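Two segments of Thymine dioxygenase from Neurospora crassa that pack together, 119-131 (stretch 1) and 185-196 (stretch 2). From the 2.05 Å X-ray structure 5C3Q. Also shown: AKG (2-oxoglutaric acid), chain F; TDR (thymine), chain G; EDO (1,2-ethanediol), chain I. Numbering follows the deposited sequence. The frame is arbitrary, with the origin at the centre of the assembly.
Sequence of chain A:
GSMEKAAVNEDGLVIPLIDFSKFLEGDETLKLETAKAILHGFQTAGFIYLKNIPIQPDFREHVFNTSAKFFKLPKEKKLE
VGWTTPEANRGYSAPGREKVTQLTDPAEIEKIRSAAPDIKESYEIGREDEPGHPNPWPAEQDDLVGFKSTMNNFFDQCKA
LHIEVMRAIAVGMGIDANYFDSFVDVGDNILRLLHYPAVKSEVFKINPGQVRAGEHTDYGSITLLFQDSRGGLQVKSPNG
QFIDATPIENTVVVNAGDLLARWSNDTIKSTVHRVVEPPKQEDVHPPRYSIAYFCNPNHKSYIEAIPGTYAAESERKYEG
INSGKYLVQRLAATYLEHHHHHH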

# COMPACT_ATOMS: atom_id res chain seq x y z
N ILE A 119 16.46 3.42 2.46
CA ILE A 119 17.23 2.21 2.17
C ILE A 119 16.26 1.12 1.73
O ILE A 119 15.86 0.26 2.51
N LYS A 120 15.87 1.18 0.46
CA LYS A 120 14.87 0.27 -0.10
C LYS A 120 15.03 0.16 -1.61
O LYS A 120 15.66 1.00 -2.24
N GLU A 121 14.47 -0.90 -2.18
CA GLU A 121 14.31 -0.99 -3.63
C GLU A 121 12.93 -1.56 -3.91
O GLU A 121 12.33 -2.22 -3.07
N SER A 122 12.41 -1.26 -5.10
CA SER A 122 11.06 -1.67 -5.45
C SER A 122 10.94 -2.05 -6.92
O SER A 122 11.73 -1.63 -7.76
N TYR A 123 9.95 -2.88 -7.20
CA TYR A 123 9.60 -3.25 -8.56
C TYR A 123 8.08 -3.24 -8.68
O TYR A 123 7.39 -3.96 -7.95
N GLU A 124 7.58 -2.44 -9.62
CA GLU A 124 6.14 -2.23 -9.76
C GLU A 124 5.56 -2.83 -11.04
O GLU A 124 6.11 -2.66 -12.14
N ILE A 125 4.44 -3.52 -10.87
CA ILE A 125 3.75 -4.24 -11.92
C ILE A 125 2.32 -3.70 -12.00
O ILE A 125 1.63 -3.63 -10.99
N GLY A 126 1.89 -3.32 -13.20
CA GLY A 126 0.50 -2.89 -13.45
C GLY A 126 -0.26 -4.01 -14.14
O GLY A 126 0.30 -5.08 -14.36
N ARG A 127 -1.52 -3.77 -14.48
CA ARG A 127 -2.27 -4.77 -15.22
C ARG A 127 -1.67 -4.93 -16.62
O ARG A 127 -1.27 -3.96 -17.25
N GLU A 128 -1.62 -6.18 -17.07
CA GLU A 128 -0.93 -6.56 -18.30
C GLU A 128 -1.43 -5.86 -19.56
O GLU A 128 -0.64 -5.54 -20.44
N ASP A 129 -2.74 -5.65 -19.64
CA ASP A 129 -3.36 -5.25 -20.90
C ASP A 129 -3.80 -3.78 -20.93
O ASP A 129 -4.73 -3.43 -21.65
N GLU A 130 -3.13 -2.93 -20.16
CA GLU A 130 -3.41 -1.50 -20.23
C GLU A 130 -2.79 -0.94 -21.51
O GLU A 130 -1.57 -1.03 -21.69
N PRO A 131 -3.62 -0.36 -22.40
CA PRO A 131 -3.10 0.24 -23.62
C PRO A 131 -1.97 1.23 -23.37
O PRO A 131 -2.10 2.11 -22.51
N ASP A 185 -13.72 -2.25 -11.39
CA ASP A 185 -13.65 -3.54 -12.10
C ASP A 185 -12.53 -3.68 -13.15
O ASP A 185 -12.20 -4.79 -13.55
N VAL A 186 -11.95 -2.56 -13.59
CA VAL A 186 -10.88 -2.60 -14.59
C VAL A 186 -9.56 -3.13 -14.00
O VAL A 186 -8.78 -3.78 -14.69
N GLY A 187 -9.33 -2.88 -12.71
CA GLY A 187 -8.12 -3.35 -12.05
C GLY A 187 -6.91 -2.51 -12.40
O GLY A 187 -5.83 -3.05 -12.66
N ASP A 188 -7.08 -1.19 -12.40
CA ASP A 188 -5.99 -0.25 -12.66
C ASP A 188 -5.13 -0.10 -11.40
O ASP A 188 -4.95 1.00 -10.88
N ASN A 189 -4.58 -1.22 -10.95
CA ASN A 189 -3.86 -1.31 -9.69
C ASN A 189 -2.36 -1.45 -9.93
O ASN A 189 -1.93 -1.75 -11.05
N ILE A 190 -1.57 -1.24 -8.89
CA ILE A 190 -0.12 -1.38 -8.98
C ILE A 190 0.37 -2.34 -7.90
O ILE A 190 0.13 -2.14 -6.71
N LEU A 191 1.05 -3.39 -8.35
CA LEU A 191 1.66 -4.36 -7.46
C LEU A 191 3.11 -3.93 -7.21
O LEU A 191 3.95 -4.02 -8.11
N ARG A 192 3.37 -3.43 -6.01
CA ARG A 192 4.71 -2.97 -5.63
C ARG A 192 5.42 -4.00 -4.75
O ARG A 192 5.06 -4.20 -3.59
N LEU A 193 6.42 -4.66 -5.33
CA LEU A 193 7.32 -5.53 -4.59
C LEU A 193 8.37 -4.66 -3.92
O LEU A 193 8.96 -3.79 -4.57
N LEU A 194 8.61 -4.89 -2.63
CA LEU A 194 9.57 -4.10 -1.85
C LEU A 194 10.61 -4.98 -1.19
O LEU A 194 10.30 -6.02 -0.61
N HIS A 195 11.86 -4.54 -1.28
CA HIS A 195 12.96 -5.17 -0.57
C HIS A 195 13.76 -4.09 0.15
O HIS A 195 14.25 -3.15 -0.46
N TYR A 196 13.85 -4.22 1.47
CA TYR A 196 14.64 -3.32 2.29
C TYR A 196 15.90 -4.08 2.69
O TYR A 196 15.84 -4.97 3.54

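What holds the outer end of the contact, past the paired strands? Arg-127, whose CA-to-CB bond points toward the other stretch, leaves the backbone with chi1 p and then runs extended, chi2 and chi3 both t. This carries its guanidinium to Asp-188 (chi1 m), forming a salt bridge in which NE of Arg-127 donates to OD1 of Asp-188 at 2.7 Å and NH2 of Arg-127 to the same OD1 at 3.1 Å. Val-186 CG1 lies over one face of the guanidinium, 3.5 Å from Arg-127 NE. Water 3 reinforces the pair, accepting from Arg-127 NH2 and donating to Asp-188 OD2, while water 4 donates to both Asp-188 OD1 and Glu-130 OE1, linking two like-charged carboxylates.

Where does the apolar packing lie? Ile-125 (m, t) covers as much surface as Arg-127, and shares one sheet face with Leu-191 (t, p), Leu-193 (m, t) and Tyr-123 (t). Ile-125 CD1 sits 4.0 Å from Leu-191 CD2 and 4.4 Å from Leu-193 CD1. Leu-193 CD1 also meets the edge of the Tyr-123 ring, 4.1 Å from Tyr-123 CD2. Farther along this face, Glu-121 (p, t) turns its carboxylate to His-195 (t), whose ND1 donates to Glu-121 OE2 at 2.6 Å.

What occupies the other face? Glu-124 (m, t) and Arg-192 (t, t) form a salt bridge, with Arg-192 NE donating to Glu-124 OE1 at 2.8 Å; the bond from NH2 is weak. Arg-192 NH1 also reaches 2-oxoglutarate O2 at 2.9 Å, and thymine C6 lies over its guanidinium face, so this dioxygenase's bound groups meet the sheet here. Ethanediol O1 bridges Arg-192 NH2 and Glu-124 OE2.

How does the contact close beside 2-oxoglutarate? Lys-120 (p, then all t) lays CB 3.4 Å from Tyr-196 CD2. Water 1 joins Lys-120 NZ, Tyr-196 OH and the ligand.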

# COMPACT_ATOMS: atom_id res chain seq x y z
CB ILE A 119 18.07 1.74 3.38
CG1 ILE A 119 18.93 2.89 3.92
CG2 ILE A 119 18.97 0.58 2.97
CD1 ILE A 119 19.52 2.62 5.28
CB LYS A 120 13.46 0.76 0.24
CG LYS A 120 13.04 2.05 -0.48
CD LYS A 120 11.60 2.42 -0.18
CE LYS A 120 11.17 3.64 -0.98
NZ LYS A 120 9.71 3.92 -0.82
CB GLU A 121 15.42 -1.83 -4.28
CG GLU A 121 15.62 -3.21 -3.68
CD GLU A 121 16.78 -3.98 -4.31
OE1 GLU A 121 17.21 -3.65 -5.44
OE2 GLU A 121 17.24 -4.94 -3.68
CB SER A 122 10.06 -0.57 -5.11
OG SER A 122 10.28 0.59 -5.89
CB TYR A 123 10.17 -4.63 -8.90
CG TYR A 123 9.85 -5.08 -10.30
CD1 TYR A 123 10.53 -4.55 -11.39
CD2 TYR A 123 8.87 -6.03 -10.53
CE1 TYR A 123 10.23 -4.96 -12.68
CE2 TYR A 123 8.57 -6.45 -11.81
CZ TYR A 123 9.25 -5.91 -12.89
OH TYR A 123 8.94 -6.33 -14.16
CB GLU A 124 5.84 -0.75 -9.64
CG GLU A 124 5.99 -0.27 -8.20
CD GLU A 124 6.10 1.23 -8.07
OE1 GLU A 124 5.44 1.79 -7.16
OE2 GLU A 124 6.85 1.85 -8.86
CB ILE A 125 3.70 -5.75 -11.60
CG1 ILE A 125 5.11 -6.35 -11.61
CG2 ILE A 125 2.81 -6.49 -12.58
CD1 ILE A 125 5.26 -7.57 -10.72
CB ARG A 127 -3.77 -4.45 -15.30
CG ARG A 127 -4.15 -3.20 -16.06
CD ARG A 127 -5.65 -3.16 -16.26
NE ARG A 127 -6.08 -1.87 -16.79
CZ ARG A 127 -6.45 -1.63 -18.05
NH1 ARG A 127 -6.47 -2.60 -18.96
NH2 ARG A 127 -6.82 -0.40 -18.39
CB GLU A 128 -1.05 -8.07 -18.52
CG GLU A 128 -0.07 -8.89 -17.70
CD GLU A 128 1.30 -8.96 -18.34
OE1 GLU A 128 2.01 -7.93 -18.35
OE2 GLU A 128 1.68 -10.05 -18.81
CB ASP A 129 -4.55 -6.18 -21.21
CG ASP A 129 -5.67 -6.08 -20.19
OD1 ASP A 129 -5.43 -5.57 -19.07
OD2 ASP A 129 -6.79 -6.52 -20.51
CB GLU A 130 -2.86 -0.75 -19.02
CG GLU A 130 -3.23 0.72 -19.07
CD GLU A 130 -2.90 1.47 -17.80
OE1 GLU A 130 -2.15 0.94 -16.96
OE2 GLU A 130 -3.39 2.61 -17.65
CB PRO A 131 -4.32 0.97 -24.20
CG PRO A 131 -5.50 0.22 -23.67
CD PRO A 131 -5.09 -0.24 -22.30
CB ASP A 185 -15.01 -3.92 -12.72
CG ASP A 185 -15.56 -2.85 -13.66
OD1 ASP A 185 -14.86 -1.84 -13.94
OD2 ASP A 185 -16.70 -3.02 -14.12
CB VAL A 186 -10.67 -1.21 -15.23
CG1 VAL A 186 -9.44 -1.18 -16.13
CG2 VAL A 186 -11.90 -0.81 -16.03
CB ASP A 188 -6.55 1.11 -13.09
CG ASP A 188 -7.11 1.10 -14.50
OD1 ASP A 188 -6.51 0.44 -15.37
OD2 ASP A 188 -8.13 1.76 -14.74
CB ASN A 189 -4.41 -2.50 -8.91
CG ASN A 189 -5.91 -2.43 -8.72
OD1 ASN A 189 -6.47 -1.34 -8.53
ND2 ASN A 189 -6.58 -3.57 -8.78
CB ILE A 190 0.60 -0.02 -8.86
CG1 ILE A 190 0.26 0.89 -10.05
CG2 ILE A 190 2.11 -0.20 -8.75
CD1 ILE A 190 0.84 0.44 -11.39
CB LEU A 191 1.59 -5.76 -8.09
CG LEU A 191 2.34 -6.93 -7.47
CD1 LEU A 191 1.91 -7.17 -6.03
CD2 LEU A 191 2.12 -8.18 -8.31
CB ARG A 192 4.64 -1.63 -4.90
CG ARG A 192 5.99 -1.07 -4.49
CD ARG A 192 5.87 0.18 -3.65
NE ARG A 192 6.08 1.40 -4.43
CZ ARG A 192 6.12 2.63 -3.93
NH1 ARG A 192 5.95 2.84 -2.62
NH2 ARG A 192 6.32 3.66 -4.74
CB LEU A 193 8.00 -6.53 -5.53
CG LEU A 193 7.08 -7.35 -6.44
CD1 LEU A 193 7.91 -8.31 -7.28
CD2 LEU A 193 6.04 -8.11 -5.63
CB LEU A 194 8.85 -3.28 -0.78
CG LEU A 194 8.08 -2.06 -1.28
CD1 LEU A 194 6.94 -1.70 -0.34
CD2 LEU A 194 9.03 -0.88 -1.46
CB HIS A 195 13.85 -5.95 -1.55
CG HIS A 195 15.15 -6.39 -0.96
ND1 HIS A 195 16.36 -6.09 -1.54
CD2 HIS A 195 15.43 -7.10 0.15
CE1 HIS A 195 17.33 -6.60 -0.81
NE2 HIS A 195 16.79 -7.22 0.22
CB TYR A 196 13.85 -2.89 3.53
CG TYR A 196 12.53 -2.22 3.24
CD1 TYR A 196 11.36 -2.96 3.08
CD2 TYR A 196 12.44 -0.84 3.12
CE1 TYR A 196 10.14 -2.34 2.81
CE2 TYR A 196 11.24 -0.21 2.86
CZ TYR A 196 10.09 -0.96 2.71
OH TYR A 196 8.90 -0.32 2.45
C1 AKG F . 4.36 1.85 0.56
O1 AKG F . 3.56 2.76 0.25
O2 AKG F . 5.08 1.29 -0.29
C2 AKG F . 4.46 1.42 1.97
O5 AKG F . 3.88 2.06 2.84
C3 AKG F . 5.28 0.20 2.32
C4 AKG F . 5.12 -0.16 3.80
C5 AKG F . 5.86 -1.42 4.15
O3 AKG F . 5.46 -2.08 5.14
O4 AKG F . 6.85 -1.78 3.48
N1 TDR G . 2.77 4.57 -5.76
C2 TDR G . 1.39 4.34 -6.13
O2 TDR G . 1.11 3.99 -7.26
N3 TDR G . 0.34 4.52 -5.15
C4 TDR G . 0.66 4.92 -3.82
O4 TDR G . -0.25 5.07 -3.02
C5 TDR G . 2.06 5.16 -3.43
CM5 TDR G . 2.45 5.59 -2.05
C6 TDR G . 3.11 4.98 -4.44
C1 EDO I . 8.60 4.35 -8.20
O1 EDO I . 7.92 3.74 -7.10
C2 EDO I . 9.67 5.30 -7.69
O2 EDO I . 9.13 6.61 -7.48
O HOH W 1 7.95 1.85 0.46
O HOH W 2 -2.34 -0.96 -13.65
O HOH W 3 -7.80 2.00 -17.63
O HOH W 4 -3.71 0.98 -14.76